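Local coordinates for protein predicted protease of the collagenase family (Methanopyrus kandleri, PDB 5D88) that probably acts as a peptidase of the U32 family, folding as a TIM barrel that binds a zinc ion, at residues C28-V37 and D68-L78; Y99-A110 and Y124-L135. All coordinates share one frame; numbering follows the deposited sequence.

Contact 1: C28-V37 and D68-L78; sequences CCSRHHLDTV and DIVDVAKDRGL
R76 reaches D35 across the contact with both terminal nitrogens on one oxygen: NH1 lies 3.0 Å from D35 OD1 and NH2 3.2 Å from the same atom. Its chain runs extended from CG to NE, which brings the guanidinium out to D35. R31 NH1 bonds D35 OD1 as well, in its own guanidinium plane but from above the carboxylate, so three N-H groups grip one oxygen. That shared anion probably offsets the closeness of the two arginines, whose guanidinium planes stand 87° apart. On its other side R31 makes a long salt bridge, NE to D68 OD2 at 3.8 Å. A water accepts from R76 NH1 and donates to L34 O, a second tie between the segments.

Beneath the charges the contact is apolar. V72 CG1 lies over one face of each guanidinium, offset toward its rim, and meets L34 CD2 at 3.5 Å. L34, its chi1 at -178° placing CG opposite the backbone nitrogen, turns CD2 onto V72 and CD1 onto A73 CB and L78 CD1, the last just past the helix end. I69 CD1 presses on the S30 backbone, 3.6 Å from S30 C, while its CG2 faces C28 SG.

The short, weakly bonded helical turn about 31-34, N-capped by S30 OG, thus leans on helix 63-75, which closes in a Schellman motif at G77; I69, A73, L78 and V37 all rest on I44 of barrel strand 43-47.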
loop_
_atom_site.group_PDB
_atom_site.type_symbol
_atom_site.label_atom_id
_atom_site.label_comp_id
_atom_site.label_asym_id
_atom_site.label_seq_id
_atom_site.Cartn_x
_atom_site.Cartn_y
_atom_site.Cartn_z
ATOM N N CYS A 28 1.953 21.449 -10.393
ATOM C CA CYS A 28 2.176 21.934 -11.748
ATOM C C CYS A 28 2.633 20.765 -12.604
ATOM O O CYS A 28 3.727 20.226 -12.379
ATOM C CB CYS A 28 3.200 23.069 -11.758
ATOM S SG CYS A 28 3.517 23.684 -13.383
ATOM N N CYS A 29 1.808 20.399 -13.595
ATOM C CA CYS A 29 2.047 19.224 -14.427
ATOM C C CYS A 29 2.511 19.558 -15.826
ATOM O O CYS A 29 2.803 18.634 -16.602
ATOM C CB CYS A 29 0.787 18.367 -14.540
ATOM S SG CYS A 29 0.295 17.673 -12.999
ATOM N N SER A 30 2.583 20.835 -16.175
ATOM C CA SER A 30 2.980 21.232 -17.517
ATOM C C SER A 30 3.442 22.675 -17.470
ATOM O O SER A 30 3.095 23.429 -16.559
ATOM C CB SER A 30 1.833 21.082 -18.526
ATOM O OG SER A 30 0.851 22.079 -18.327
ATOM N N ARG A 31 4.239 23.045 -18.470
ATOM C CA ARG A 31 4.632 24.438 -18.616
ATOM C C ARG A 31 3.408 25.350 -18.680
ATOM O O ARG A 31 3.421 26.455 -18.129
ATOM C CB ARG A 31 5.500 24.594 -19.864
ATOM C CG ARG A 31 5.823 26.033 -20.210
ATOM C CD ARG A 31 6.733 26.652 -19.169
ATOM N NE ARG A 31 7.048 28.035 -19.494
ATOM C CZ ARG A 31 6.256 29.066 -19.223
ATOM N NH1 ARG A 31 5.084 28.872 -18.621
ATOM N NH2 ARG A 31 6.636 30.293 -19.556
ATOM N N HIS A 32 2.338 24.910 -19.343
ATOM C CA HIS A 32 1.163 25.769 -19.446
ATOM C C HIS A 32 0.439 25.897 -18.107
ATOM O O HIS A 32 -0.066 26.973 -17.770
ATOM C CB HIS A 32 0.211 25.235 -20.518
ATOM C CG HIS A 32 -1.095 25.960 -20.562
ATOM N ND1 HIS A 32 -1.206 27.264 -20.998
ATOM C CD2 HIS A 32 -2.343 25.573 -20.205
ATOM C CE1 HIS A 32 -2.469 27.645 -20.920
ATOM N NE2 HIS A 32 -3.179 26.637 -20.445
ATOM N N HIS A 33 0.346 24.797 -17.354
ATOM C CA HIS A 33 -0.265 24.787 -16.025
ATOM C C HIS A 33 0.387 25.814 -15.105
ATOM O O HIS A 33 -0.279 26.378 -14.227
ATOM C CB HIS A 33 -0.121 23.368 -15.449
ATOM C CG HIS A 33 -1.066 23.017 -14.331
ATOM N ND1 HIS A 33 -0.838 21.939 -13.492
ATOM C CD2 HIS A 33 -2.247 23.555 -13.940
ATOM C CE1 HIS A 33 -1.822 21.849 -12.616
ATOM N NE2 HIS A 33 -2.696 22.814 -12.868
ATOM N N LEU A 34 1.684 26.064 -15.295
ATOM C CA LEU A 34 2.413 27.009 -14.454
ATOM C C LEU A 34 1.818 28.405 -14.532
ATOM O O LEU A 34 1.820 29.143 -13.539
ATOM C CB LEU A 34 3.886 27.046 -14.867
ATOM C CG LEU A 34 4.824 27.947 -14.059
ATOM C CD1 LEU A 34 4.791 27.580 -12.577
ATOM C CD2 LEU A 34 6.269 27.874 -14.596
ATOM N N ASP A 35 1.323 28.798 -15.708
ATOM C CA ASP A 35 0.791 30.143 -15.887
ATOM C C ASP A 35 -0.478 30.388 -15.078
ATOM O O ASP A 35 -0.889 31.544 -14.956
ATOM C CB ASP A 35 0.493 30.413 -17.366
ATOM C CG ASP A 35 1.747 30.607 -18.205
ATOM O OD1 ASP A 35 2.876 30.629 -17.663
ATOM O OD2 ASP A 35 1.593 30.753 -19.432
ATOM N N THR A 36 -1.117 29.344 -14.550
ATOM C CA THR A 36 -2.342 29.489 -13.766
ATOM C C THR A 36 -2.087 29.536 -12.264
ATOM O O THR A 36 -3.017 29.791 -11.488
ATOM C CB THR A 36 -3.308 28.336 -14.069
ATOM O OG1 THR A 36 -2.904 27.163 -13.347
ATOM C CG2 THR A 36 -3.340 28.037 -15.578
ATOM N N VAL A 37 -0.864 29.299 -11.838
ATOM C CA VAL A 37 -0.533 29.359 -10.416
ATOM C C VAL A 37 -0.680 30.798 -9.938
ATOM O O VAL A 37 -0.136 31.715 -10.579
ATOM C CB VAL A 37 0.887 28.854 -10.187
ATOM C CG1 VAL A 37 1.315 29.078 -8.722
ATOM C CG2 VAL A 37 0.977 27.390 -10.569
ATOM N N ASP A 68 11.995 22.611 -17.917
ATOM C CA ASP A 68 11.429 23.892 -18.323
ATOM C C ASP A 68 10.550 24.492 -17.221
ATOM O O ASP A 68 10.638 25.692 -16.927
ATOM C CB ASP A 68 10.636 23.685 -19.611
ATOM C CG ASP A 68 10.167 24.976 -20.222
ATOM O OD1 ASP A 68 10.937 25.964 -20.220
ATOM O OD2 ASP A 68 9.023 24.996 -20.714
ATOM N N ILE A 69 9.700 23.674 -16.602
ATOM C CA ILE A 69 8.832 24.150 -15.524
ATOM C C ILE A 69 9.664 24.731 -14.392
ATOM O O ILE A 69 9.336 25.786 -13.831
ATOM C CB ILE A 69 7.942 23.007 -15.013
ATOM C CG1 ILE A 69 6.870 22.655 -16.051
ATOM C CG2 ILE A 69 7.289 23.377 -13.656
ATOM C CD1 ILE A 69 6.267 21.271 -15.809
ATOM N N VAL A 70 10.721 24.017 -14.001
ATOM C CA VAL A 70 11.495 24.428 -12.835
ATOM C C VAL A 70 12.228 25.735 -13.116
ATOM O O VAL A 70 12.270 26.631 -12.262
ATOM C CB VAL A 70 12.458 23.302 -12.408
ATOM C CG1 VAL A 70 13.362 23.772 -11.300
ATOM C CG2 VAL A 70 11.659 22.080 -11.937
ATOM N N ASP A 71 12.800 25.875 -14.315
ATOM C CA ASP A 71 13.479 27.123 -14.674
ATOM C C ASP A 71 12.543 28.314 -14.568
ATOM O O ASP A 71 12.872 29.331 -13.939
ATOM C CB ASP A 71 14.025 27.043 -16.096
ATOM C CG ASP A 71 15.172 26.082 -16.222
ATOM O OD1 ASP A 71 15.741 25.695 -15.174
ATOM O OD2 ASP A 71 15.507 25.722 -17.372
ATOM N N VAL A 72 11.393 28.233 -15.228
ATOM C CA VAL A 72 10.482 29.374 -15.260
ATOM C C VAL A 72 9.935 29.660 -13.866
ATOM O O VAL A 72 9.776 30.819 -13.477
ATOM C CB VAL A 72 9.357 29.120 -16.280
ATOM C CG1 VAL A 72 8.327 30.235 -16.254
ATOM C CG2 VAL A 72 9.940 28.994 -17.669
ATOM N N ALA A 73 9.641 28.613 -13.088
ATOM C CA ALA A 73 9.136 28.825 -11.731
ATOM C C ALA A 73 10.146 29.586 -10.868
ATOM O O ALA A 73 9.773 30.477 -10.093
ATOM C CB ALA A 73 8.787 27.484 -11.089
ATOM N N LYS A 74 11.428 29.241 -10.975
ATOM C CA LYS A 74 12.437 29.974 -10.218
ATOM C C LYS A 74 12.537 31.419 -10.686
ATOM O O LYS A 74 12.694 32.332 -9.866
ATOM C CB LYS A 74 13.784 29.278 -10.337
ATOM C CG LYS A 74 13.869 27.993 -9.566
ATOM C CD LYS A 74 15.134 27.244 -9.947
ATOM C CE LYS A 74 15.315 25.972 -9.149
ATOM N NZ LYS A 74 16.088 26.221 -7.915
ATOM N N ASP A 75 12.457 31.652 -11.998
ATOM C CA ASP A 75 12.460 33.024 -12.503
ATOM C C ASP A 75 11.373 33.847 -11.839
ATOM O O ASP A 75 11.562 35.036 -11.557
ATOM C CB ASP A 75 12.264 33.029 -14.017
ATOM C CG ASP A 75 13.553 32.825 -14.769
ATOM O OD1 ASP A 75 14.476 32.181 -14.225
ATOM O OD2 ASP A 75 13.643 33.323 -15.908
ATOM N N ARG A 76 10.222 33.235 -11.593
ATOM C CA ARG A 76 9.090 33.905 -10.982
ATOM C C ARG A 76 9.154 33.878 -9.455
ATOM O O ARG A 76 8.188 34.277 -8.794
ATOM C CB ARG A 76 7.795 33.270 -11.510
ATOM C CG ARG A 76 7.666 33.405 -13.053
ATOM C CD ARG A 76 6.450 32.684 -13.641
ATOM N NE ARG A 76 6.350 32.840 -15.098
ATOM C CZ ARG A 76 5.397 32.290 -15.850
ATOM N NH1 ARG A 76 4.454 31.538 -15.293
ATOM N NH2 ARG A 76 5.383 32.490 -17.166
ATOM N N GLY A 77 10.277 33.431 -8.889
ATOM C CA GLY A 77 10.491 33.448 -7.454
ATOM C C GLY A 77 9.721 32.408 -6.672
ATOM O O GLY A 77 9.572 32.547 -5.453
ATOM N N LEU A 78 9.213 31.374 -7.340
ATOM C CA LEU A 78 8.530 30.289 -6.662
ATOM C C LEU A 78 9.538 29.273 -6.143
ATOM O O LEU A 78 10.499 28.928 -6.831
ATOM C CB LEU A 78 7.553 29.609 -7.623
ATOM C CG LEU A 78 6.337 30.452 -8.018
ATOM C CD1 LEU A 78 5.677 29.939 -9.293
ATOM C CD2 LEU A 78 5.334 30.462 -6.882
HETATM O O HOH W 1 3.401 31.342 -12.700
#

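Contact 2: Y99-A110 and Y124-L135; sequences YPSLRSTLDYLA and YLVEVLATEYDL
Y99 meets Y124 near the N-terminal end of helix 98-113, its CD1 edge 3.4 Å from Y124 OH, the two side chains crossing at about a right angle. A water joins Y99 OH to E132 OE2. One turn on, L102 sends CD1 onto L125 CD1 and CD2 tip to tip with V128 CG2; V128 is a knob in the hole formed by Y99, L102, R103 and L106.

R103, bent at chi2 and chi3, folds back so that NE donates to Y133 OH at 2.9 Å, nearly straight (169°) and in the guanidinium plane, while NH1 donates to Y99 OH. The Y133 ring stands almost upright to this plane, and E132 CB sits over the guanidinium centre. With an alanine in place of R103 both donors go, which is likely to leave Y99 OH and Y133 OH each one bond short and E132 without the flat group it covers.

L106 lays CB over the Y133 face, a CH-pi contact 3.9 Å from the ring centroid, and sets CD2 against L129 CD2. D107 OD1 accepts from Y133 OH at 2.7 Å; the oxygen lies at the ring's edge, near its plane, whereas the hydroxyl approaches from above the D107 carboxylate plane. The phenol therefore receives from R103 and gives to D107, two bonds that hold the hydroxyl in place. A110 CB closes the row between Y133 CD2 and L135 CD1.

The axes of the two helical segments come within 11.3 Å and cross at -60°. Joined in the chain through strand 117-120, helices 98-113 and 123-132 are successive outer helices of an eight-stranded parallel TIM barrel.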
loop_
_atom_site.group_PDB
_atom_site.type_symbol
_atom_site.label_atom_id
_atom_site.label_comp_id
_atom_site.label_asym_id
_atom_site.label_seq_id
_atom_site.Cartn_x
_atom_site.Cartn_y
_atom_site.Cartn_z
ATOM N N TYR A 99 21.099 1.228 -3.993
ATOM C CA TYR A 99 21.514 2.442 -3.288
ATOM C C TYR A 99 22.198 3.423 -4.227
ATOM O O TYR A 99 21.826 4.607 -4.223
ATOM C CB TYR A 99 22.380 2.095 -2.074
ATOM C CG TYR A 99 22.704 3.303 -1.227
ATOM C CD1 TYR A 99 21.779 3.810 -0.334
ATOM C CD2 TYR A 99 23.927 3.953 -1.330
ATOM C CE1 TYR A 99 22.063 4.924 0.442
ATOM C CE2 TYR A 99 24.214 5.071 -0.557
ATOM C CZ TYR A 99 23.272 5.552 0.331
ATOM O OH TYR A 99 23.526 6.667 1.122
ATOM N N PRO A 100 23.168 3.025 -5.051
ATOM C CA PRO A 100 23.725 3.998 -6.006
ATOM C C PRO A 100 22.686 4.590 -6.945
ATOM O O PRO A 100 22.772 5.785 -7.264
ATOM C CB PRO A 100 24.778 3.179 -6.765
ATOM C CG PRO A 100 25.167 2.106 -5.830
ATOM C CD PRO A 100 23.938 1.771 -5.025
ATOM N N SER A 101 21.717 3.789 -7.413
ATOM C CA SER A 101 20.656 4.329 -8.270
ATOM C C SER A 101 19.867 5.402 -7.554
ATOM O O SER A 101 19.513 6.428 -8.147
ATOM C CB SER A 101 19.692 3.231 -8.721
ATOM O OG SER A 101 20.356 2.301 -9.545
ATOM N N LEU A 102 19.543 5.156 -6.287
ATOM C CA LEU A 102 18.792 6.125 -5.501
ATOM C C LEU A 102 19.587 7.408 -5.323
ATOM O O LEU A 102 19.063 8.507 -5.506
ATOM C CB LEU A 102 18.432 5.520 -4.146
ATOM C CG LEU A 102 17.744 6.454 -3.161
ATOM C CD1 LEU A 102 16.447 7.026 -3.779
ATOM C CD2 LEU A 102 17.459 5.713 -1.879
ATOM N N ARG A 103 20.867 7.287 -4.966
ATOM C CA ARG A 103 21.671 8.483 -4.771
ATOM C C ARG A 103 21.825 9.246 -6.076
ATOM O O ARG A 103 21.848 10.479 -6.078
ATOM C CB ARG A 103 23.046 8.124 -4.194
ATOM C CG ARG A 103 23.010 7.482 -2.821
ATOM C CD ARG A 103 22.498 8.445 -1.757
ATOM N NE ARG A 103 23.254 9.688 -1.782
ATOM C CZ ARG A 103 24.350 9.917 -1.065
ATOM N NH1 ARG A 103 24.820 9.002 -0.223
ATOM N NH2 ARG A 103 24.976 11.073 -1.182
ATOM N N SER A 104 21.948 8.534 -7.203
ATOM C CA SER A 104 22.016 9.231 -8.484
ATOM C C SER A 104 20.762 10.058 -8.729
ATOM O O SER A 104 20.836 11.193 -9.217
ATOM C CB SER A 104 22.203 8.242 -9.623
ATOM O OG SER A 104 22.479 8.962 -10.787
ATOM N N THR A 105 19.599 9.485 -8.426
ATOM C CA THR A 105 18.329 10.198 -8.580
ATOM C C THR A 105 18.266 11.418 -7.663
ATOM O O THR A 105 17.899 12.517 -8.096
ATOM C CB THR A 105 17.171 9.237 -8.304
ATOM O OG1 THR A 105 17.156 8.222 -9.307
ATOM C CG2 THR A 105 15.803 9.951 -8.329
ATOM N N LEU A 106 18.632 11.251 -6.392
ATOM C CA LEU A 106 18.569 12.389 -5.487
ATOM C C LEU A 106 19.588 13.455 -5.869
ATOM O O LEU A 106 19.302 14.644 -5.730
ATOM C CB LEU A 106 18.761 11.928 -4.048
ATOM C CG LEU A 106 17.719 10.895 -3.618
ATOM C CD1 LEU A 106 17.962 10.456 -2.203
ATOM C CD2 LEU A 106 16.319 11.433 -3.770
ATOM N N ASP A 107 20.765 13.061 -6.375
ATOM C CA ASP A 107 21.708 14.053 -6.883
ATOM C C ASP A 107 21.099 14.853 -8.017
ATOM O O ASP A 107 21.323 16.063 -8.133
ATOM C CB ASP A 107 22.980 13.392 -7.394
ATOM C CG ASP A 107 23.868 12.882 -6.301
ATOM O OD1 ASP A 107 23.633 13.156 -5.100
ATOM O OD2 ASP A 107 24.841 12.200 -6.686
ATOM N N TYR A 108 20.369 14.181 -8.893
ATOM C CA TYR A 108 19.699 14.882 -9.973
ATOM C C TYR A 108 18.750 15.936 -9.414
ATOM O O TYR A 108 18.783 17.097 -9.821
ATOM C CB TYR A 108 18.965 13.875 -10.846
ATOM C CG TYR A 108 18.020 14.516 -11.811
ATOM C CD1 TYR A 108 18.497 15.243 -12.893
ATOM C CD2 TYR A 108 16.654 14.412 -11.633
ATOM C CE1 TYR A 108 17.633 15.843 -13.780
ATOM C CE2 TYR A 108 15.770 15.002 -12.523
ATOM C CZ TYR A 108 16.269 15.721 -13.589
ATOM O OH TYR A 108 15.410 16.323 -14.468
ATOM N N LEU A 109 17.938 15.561 -8.431
ATOM C CA LEU A 109 17.009 16.517 -7.833
ATOM C C LEU A 109 17.751 17.651 -7.144
ATOM O O LEU A 109 17.404 18.828 -7.314
ATOM C CB LEU A 109 16.106 15.796 -6.839
ATOM C CG LEU A 109 15.242 14.685 -7.425
ATOM C CD1 LEU A 109 14.425 14.077 -6.306
ATOM C CD2 LEU A 109 14.328 15.223 -8.511
ATOM N N ALA A 110 18.775 17.312 -6.351
ATOM C CA ALA A 110 19.435 18.291 -5.493
ATOM C C ALA A 110 20.358 19.215 -6.273
ATOM O O ALA A 110 20.444 20.410 -5.968
ATOM C CB ALA A 110 20.232 17.581 -4.386
ATOM N N TYR A 124 12.135 4.636 3.366
ATOM C CA TYR A 124 13.569 4.532 3.132
ATOM C C TYR A 124 14.098 5.790 2.452
ATOM O O TYR A 124 15.199 6.259 2.771
ATOM C CB TYR A 124 13.836 3.278 2.306
ATOM C CG TYR A 124 15.267 2.988 1.971
ATOM C CD1 TYR A 124 16.265 3.022 2.938
ATOM C CD2 TYR A 124 15.621 2.623 0.683
ATOM C CE1 TYR A 124 17.578 2.703 2.611
ATOM C CE2 TYR A 124 16.929 2.323 0.352
ATOM C CZ TYR A 124 17.893 2.360 1.320
ATOM O OH TYR A 124 19.182 2.054 0.980
ATOM N N LEU A 125 13.326 6.347 1.506
ATOM C CA LEU A 125 13.725 7.597 0.868
ATOM C C LEU A 125 13.747 8.745 1.861
ATOM O O LEU A 125 14.608 9.626 1.773
ATOM C CB LEU A 125 12.792 7.945 -0.284
ATOM C CG LEU A 125 13.282 7.518 -1.642
ATOM C CD1 LEU A 125 13.464 5.989 -1.667
ATOM C CD2 LEU A 125 12.290 8.012 -2.659
ATOM N N VAL A 126 12.763 8.799 2.763
ATOM C CA VAL A 126 12.766 9.821 3.808
ATOM C C VAL A 126 14.092 9.789 4.543
ATOM O O VAL A 126 14.737 10.819 4.769
ATOM C CB VAL A 126 11.589 9.603 4.784
ATOM C CG1 VAL A 126 11.686 10.549 5.980
ATOM C CG2 VAL A 126 10.241 9.796 4.078
ATOM N N GLU A 127 14.505 8.592 4.943
ATOM C CA GLU A 127 15.711 8.446 5.745
ATOM C C GLU A 127 16.955 8.869 4.965
ATOM O O GLU A 127 17.820 9.590 5.486
ATOM C CB GLU A 127 15.806 6.994 6.221
ATOM C CG GLU A 127 16.762 6.739 7.342
ATOM C CD GLU A 127 16.613 5.317 7.860
ATOM O OE1 GLU A 127 16.508 4.380 7.030
ATOM O OE2 GLU A 127 16.566 5.142 9.086
ATOM N N VAL A 128 17.080 8.413 3.721
ATOM C CA VAL A 128 18.263 8.756 2.933
ATOM C C VAL A 128 18.302 10.253 2.650
ATOM O O VAL A 128 19.361 10.887 2.761
ATOM C CB VAL A 128 18.301 7.937 1.627
ATOM C CG1 VAL A 128 19.465 8.377 0.755
ATOM C CG2 VAL A 128 18.426 6.434 1.911
ATOM N N LEU A 129 17.157 10.838 2.264
ATOM C CA LEU A 129 17.102 12.275 1.988
ATOM C C LEU A 129 17.494 13.088 3.204
ATOM O O LEU A 129 18.292 14.028 3.103
ATOM C CB LEU A 129 15.698 12.691 1.533
ATOM C CG LEU A 129 15.459 12.580 0.053
ATOM C CD1 LEU A 129 13.951 12.613 -0.195
ATOM C CD2 LEU A 129 16.192 13.720 -0.699
ATOM N N ALA A 130 16.936 12.747 4.369
ATOM C CA ALA A 130 17.206 13.527 5.577
ATOM C C ALA A 130 18.659 13.397 6.022
ATOM O O ALA A 130 19.246 14.353 6.536
ATOM C CB ALA A 130 16.278 13.082 6.699
ATOM N N THR A 131 19.236 12.212 5.862
ATOM C CA THR A 131 20.598 11.963 6.315
ATOM C C THR A 131 21.638 12.579 5.385
ATOM O O THR A 131 22.618 13.165 5.856
ATOM C CB THR A 131 20.819 10.464 6.457
ATOM O OG1 THR A 131 19.938 9.977 7.470
ATOM C CG2 THR A 131 22.231 10.162 6.885
ATOM N N GLU A 132 21.467 12.445 4.072
ATOM C CA GLU A 132 22.544 12.736 3.129
ATOM C C GLU A 132 22.389 14.037 2.348
ATOM O O GLU A 132 23.359 14.460 1.691
ATOM C CB GLU A 132 22.689 11.569 2.133
ATOM C CG GLU A 132 22.909 10.194 2.794
ATOM C CD GLU A 132 24.209 10.100 3.566
ATOM O OE1 GLU A 132 24.983 11.064 3.552
ATOM O OE2 GLU A 132 24.460 9.060 4.209
ATOM N N TYR A 133 21.216 14.668 2.378
ATOM C CA TYR A 133 20.934 15.857 1.588
ATOM C C TYR A 133 20.480 16.980 2.509
ATOM O O TYR A 133 20.314 16.796 3.718
ATOM C CB TYR A 133 19.892 15.552 0.489
ATOM C CG TYR A 133 20.473 14.609 -0.535
ATOM C CD1 TYR A 133 20.445 13.243 -0.320
ATOM C CD2 TYR A 133 21.120 15.084 -1.674
ATOM C CE1 TYR A 133 21.022 12.360 -1.216
ATOM C CE2 TYR A 133 21.690 14.211 -2.581
ATOM C CZ TYR A 133 21.642 12.843 -2.339
ATOM O OH TYR A 133 22.220 11.938 -3.200
ATOM N N ASP A 134 20.309 18.160 1.918
ATOM C CA ASP A 134 19.883 19.367 2.624
ATOM C C ASP A 134 18.670 19.965 1.927
ATOM O O ASP A 134 18.614 21.150 1.614
ATOM C CB ASP A 134 21.015 20.381 2.686
ATOM C CG ASP A 134 20.697 21.555 3.565
ATOM O OD1 ASP A 134 19.871 21.416 4.486
ATOM O OD2 ASP A 134 21.288 22.631 3.336
ATOM N N LEU A 135 17.711 19.114 1.630
ATOM C CA LEU A 135 16.443 19.459 1.003
ATOM C C LEU A 135 15.329 19.342 2.038
ATOM O O LEU A 135 15.451 18.592 3.015
ATOM C CB LEU A 135 16.158 18.511 -0.172
ATOM C CG LEU A 135 17.198 18.453 -1.277
ATOM C CD1 LEU A 135 16.943 17.327 -2.263
ATOM C CD2 LEU A 135 17.210 19.765 -1.987
HETATM O O HOH W 2 22.175 6.903 3.508
#

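Contact 1 closes in the chain before contact 2 opens, and both belong to the helical layer outside the same barrel. Their centres are 24 Å apart and their nearest atoms about 7 Å apart, without touching. The two contacts are tied through their own helices: Y108 OH bonds E67 of helix 63-75, and K74 NZ bonds E114 O, just beyond helix 98-113. Contact 1 lies away from the zinc site. Contact 2 is nearer: the L125 side chain is about 13 Å from the zinc ion and about 11 Å from the side chain of C88, which binds the metal together with H209. Y124 and E127 also pack against the second subunit.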